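Local coordinates for protein transcriptional regulator (Thermus thermophilus, PDB 2H0A) that probably regulates transcription as a CcpA-like repressor of the LacI family, with a periplasmic binding protein-like effector domain, at residues Y91-D97 / R256-P262. Residues are numbered along the deposited sequence; the frame is centred on the assembly and turned at random.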
loop_
_atom_site.group_PDB
_atom_site.type_symbol
_atom_site.label_atom_id
_atom_site.label_comp_id
_atom_site.label_asym_id
_atom_site.label_seq_id
_atom_site.Cartn_x
_atom_site.Cartn_y
_atom_site.Cartn_z
ATOM N N TYR A 91 5.167 -29.000 4.162
ATOM C CA TYR A 91 3.927 -28.761 3.434
ATOM C C TYR A 91 4.142 -28.783 1.929
ATOM O O TYR A 91 5.230 -28.460 1.451
ATOM C CB TYR A 91 3.336 -27.405 3.838
ATOM C CG TYR A 91 2.851 -27.328 5.274
ATOM C CD1 TYR A 91 1.622 -27.866 5.646
ATOM C CD2 TYR A 91 3.621 -26.705 6.259
ATOM C CE1 TYR A 91 1.168 -27.781 6.957
ATOM C CE2 TYR A 91 3.180 -26.616 7.575
ATOM C CZ TYR A 91 1.950 -27.154 7.920
ATOM O OH TYR A 91 1.492 -27.053 9.221
ATOM N N ASP A 92 3.113 -29.183 1.184
ATOM C CA ASP A 92 3.204 -29.185 -0.271
ATOM C C ASP A 92 3.438 -27.722 -0.634
ATOM O O ASP A 92 2.728 -26.832 -0.155
ATOM C CB ASP A 92 1.904 -29.668 -0.913
ATOM C CG ASP A 92 1.651 -31.144 -0.687
ATOM O OD1 ASP A 92 2.628 -31.890 -0.462
ATOM O OD2 ASP A 92 0.476 -31.564 -0.754
ATOM N N SER A 93 4.427 -27.469 -1.480
ATOM C CA SER A 93 4.744 -26.105 -1.841
ATOM C C SER A 93 4.969 -25.876 -3.320
ATOM O O SER A 93 5.716 -26.609 -3.971
ATOM C CB SER A 93 6.000 -25.662 -1.096
ATOM O OG SER A 93 5.950 -26.036 0.269
ATOM N N VAL A 94 4.315 -24.855 -3.854
ATOM C CA VAL A 94 4.516 -24.485 -5.240
ATOM C C VAL A 94 5.301 -23.176 -5.103
ATOM O O VAL A 94 5.064 -22.395 -4.181
ATOM C CB VAL A 94 3.161 -24.301 -5.991
ATOM C CG1 VAL A 94 2.025 -24.681 -5.086
ATOM C CG2 VAL A 94 3.012 -22.883 -6.525
ATOM N N TYR A 95 6.269 -22.955 -5.980
ATOM C CA TYR A 95 7.080 -21.744 -5.902
ATOM C C TYR A 95 7.787 -21.496 -7.218
ATOM O O TYR A 95 7.839 -22.371 -8.075
ATOM C CB TYR A 95 8.125 -21.870 -4.793
ATOM C CG TYR A 95 9.074 -23.019 -5.014
ATOM C CD1 TYR A 95 8.686 -24.332 -4.726
ATOM C CD2 TYR A 95 10.338 -22.808 -5.564
ATOM C CE1 TYR A 95 9.534 -25.403 -4.983
ATOM C CE2 TYR A 95 11.192 -23.876 -5.830
ATOM C CZ TYR A 95 10.784 -25.173 -5.539
ATOM O OH TYR A 95 11.606 -26.239 -5.825
ATOM N N LEU A 96 8.341 -20.294 -7.359
ATOM C CA LEU A 96 9.049 -19.903 -8.567
ATOM C C LEU A 96 10.550 -19.835 -8.349
ATOM O O LEU A 96 11.008 -19.539 -7.251
ATOM C CB LEU A 96 8.576 -18.526 -9.027
ATOM C CG LEU A 96 9.077 -18.141 -10.418
ATOM C CD1 LEU A 96 7.993 -18.474 -11.416
ATOM C CD2 LEU A 96 9.419 -16.673 -10.484
ATOM N N ASP A 97 11.313 -20.106 -9.401
ATOM C CA ASP A 97 12.769 -20.021 -9.322
ATOM C C ASP A 97 13.120 -18.552 -9.586
ATOM O O ASP A 97 13.438 -18.173 -10.716
ATOM C CB ASP A 97 13.423 -20.898 -10.392
ATOM C CG ASP A 97 14.931 -21.012 -10.215
ATOM O OD1 ASP A 97 15.596 -19.990 -9.949
ATOM O OD2 ASP A 97 15.457 -22.132 -10.355
ATOM N N ARG A 256 5.036 -32.610 -0.835
ATOM C CA ARG A 256 5.460 -32.493 -2.221
ATOM C C ARG A 256 5.994 -31.101 -2.522
ATOM O O ARG A 256 5.969 -30.213 -1.672
ATOM C CB ARG A 256 4.305 -32.825 -3.155
ATOM C CG ARG A 256 3.839 -34.252 -3.033
ATOM C CD ARG A 256 2.528 -34.431 -3.752
ATOM N NE ARG A 256 1.487 -33.589 -3.176
ATOM C CZ ARG A 256 0.252 -33.501 -3.658
ATOM N NH1 ARG A 256 -0.094 -34.203 -4.727
ATOM N NH2 ARG A 256 -0.639 -32.713 -3.072
ATOM N N GLU A 257 6.465 -30.916 -3.747
ATOM C CA GLU A 257 7.045 -29.649 -4.147
ATOM C C GLU A 257 6.946 -29.454 -5.663
ATOM O O GLU A 257 7.139 -30.398 -6.430
ATOM C CB GLU A 257 8.499 -29.643 -3.678
ATOM C CG GLU A 257 9.341 -28.495 -4.145
ATOM C CD GLU A 257 10.784 -28.614 -3.681
ATOM O OE1 GLU A 257 11.046 -28.424 -2.471
ATOM O OE2 GLU A 257 11.655 -28.907 -4.528
ATOM N N VAL A 258 6.614 -28.235 -6.085
ATOM C CA VAL A 258 6.498 -27.905 -7.509
ATOM C C VAL A 258 7.115 -26.536 -7.792
ATOM O O VAL A 258 6.707 -25.522 -7.224
ATOM C CB VAL A 258 5.022 -27.916 -7.987
ATOM C CG1 VAL A 258 4.926 -27.368 -9.401
ATOM C CG2 VAL A 258 4.483 -29.337 -7.968
ATOM N N ARG A 259 8.100 -26.528 -8.682
ATOM C CA ARG A 259 8.832 -25.324 -9.046
ATOM C C ARG A 259 8.524 -24.810 -10.452
ATOM O O ARG A 259 8.598 -25.551 -11.439
ATOM C CB ARG A 259 10.332 -25.604 -8.890
ATOM C CG ARG A 259 11.275 -24.701 -9.651
ATOM C CD ARG A 259 12.710 -25.206 -9.484
ATOM N NE ARG A 259 13.657 -24.509 -10.349
ATOM C CZ ARG A 259 13.757 -24.693 -11.663
ATOM N NH1 ARG A 259 12.975 -25.572 -12.283
ATOM N NH2 ARG A 259 14.621 -23.969 -12.362
ATOM N N PHE A 260 8.173 -23.532 -10.533
ATOM C CA PHE A 260 7.865 -22.902 -11.805
ATOM C C PHE A 260 9.058 -22.073 -12.268
ATOM O O PHE A 260 9.937 -21.757 -11.473
ATOM C CB PHE A 260 6.620 -22.015 -11.667
ATOM C CG PHE A 260 5.326 -22.783 -11.626
ATOM C CD1 PHE A 260 5.011 -23.593 -10.539
ATOM C CD2 PHE A 260 4.422 -22.702 -12.684
ATOM C CE1 PHE A 260 3.813 -24.309 -10.503
ATOM C CE2 PHE A 260 3.216 -23.417 -12.658
ATOM C CZ PHE A 260 2.912 -24.218 -11.568
ATOM N N GLU A 261 9.099 -21.736 -13.554
ATOM C CA GLU A 261 10.198 -20.933 -14.088
ATOM C C GLU A 261 9.670 -19.690 -14.778
ATOM O O GLU A 261 8.680 -19.741 -15.497
ATOM C CB GLU A 261 11.043 -21.720 -15.105
ATOM C CG GLU A 261 11.697 -22.992 -14.582
ATOM C CD GLU A 261 12.683 -23.602 -15.583
ATOM O OE1 GLU A 261 12.376 -23.623 -16.798
ATOM O OE2 GLU A 261 13.763 -24.071 -15.152
ATOM N N PRO A 262 10.330 -18.549 -14.561
ATOM C CA PRO A 262 9.926 -17.286 -15.173
ATOM C C PRO A 262 10.504 -17.219 -16.584
ATOM O O PRO A 262 11.439 -17.948 -16.909
ATOM C CB PRO A 262 10.537 -16.256 -14.239
ATOM C CG PRO A 262 11.827 -16.912 -13.861
ATOM C CD PRO A 262 11.414 -18.338 -13.587
#
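Ser93 to Leu96 pair in parallel with Glu257 to Phe260, their segment axes 16° apart. The ladder steps from Ser93 N to Arg256 O, Val258 N to Ser93 O (2.8 Å), Tyr95 N to Val258 O, Phe260 N to Tyr95 O (2.7 Å) and Asp97 N to Phe260 O, its end bonds reaching just past the bridged pairs.

An acidic residue of 91-97 meets an arginine near each end of this ladder. Asp92 OD1 accepts the backbone N of Arg256, while its OD2 takes NH2 of the same arginine at 2.8 Å, approached from above the carboxylate plane; aspartate is short enough to hold both main chain and side chain. At the other end Asp97 OD2 alone receives NE and NH2 of Arg259 (2.8 Å for NH2), whose length carries it past its own strand. Having CG opposite its backbone N (chi1 -171°), Asp97 lies alongside it, the carboxylate 80° from the guanidinium plane. Glu261 OE2 also binds Arg259 NH2, so two acids share one cation.

Between these clusters, the Tyr95 ring has Arg259 CA over one face and Glu257 CG at its edge; Tyr95 OH makes a weak hydrogen bond to Glu257 OE2. The opposite sheet face, with Val94, Leu96, Val258 and Phe260, is apolar: Leu96 CD1 packs on Phe260 CB at 3.8 Å, and Leu96 CD2 reaches on to Pro262 CB just beyond the strand.

Farther out, helix 233-248 packs on Val94 and Phe260, and Pro232 on Leu96 and Phe260, which suits apolar residues there; the helix's Arg247 and Glu246 pair with Asp92 and Arg256. Asp97 OD1 caps Leu100 N of helix 99-109. Strand 81-84 flanks 92-96 on its other side. In this periplasmic binding protein-like fold, helix 233-248 and strand 257-260 complete the N-terminal lobe, and Asp97 and Glu261-Pro262 lie where the chain passes between lobes, consistent with the hinge.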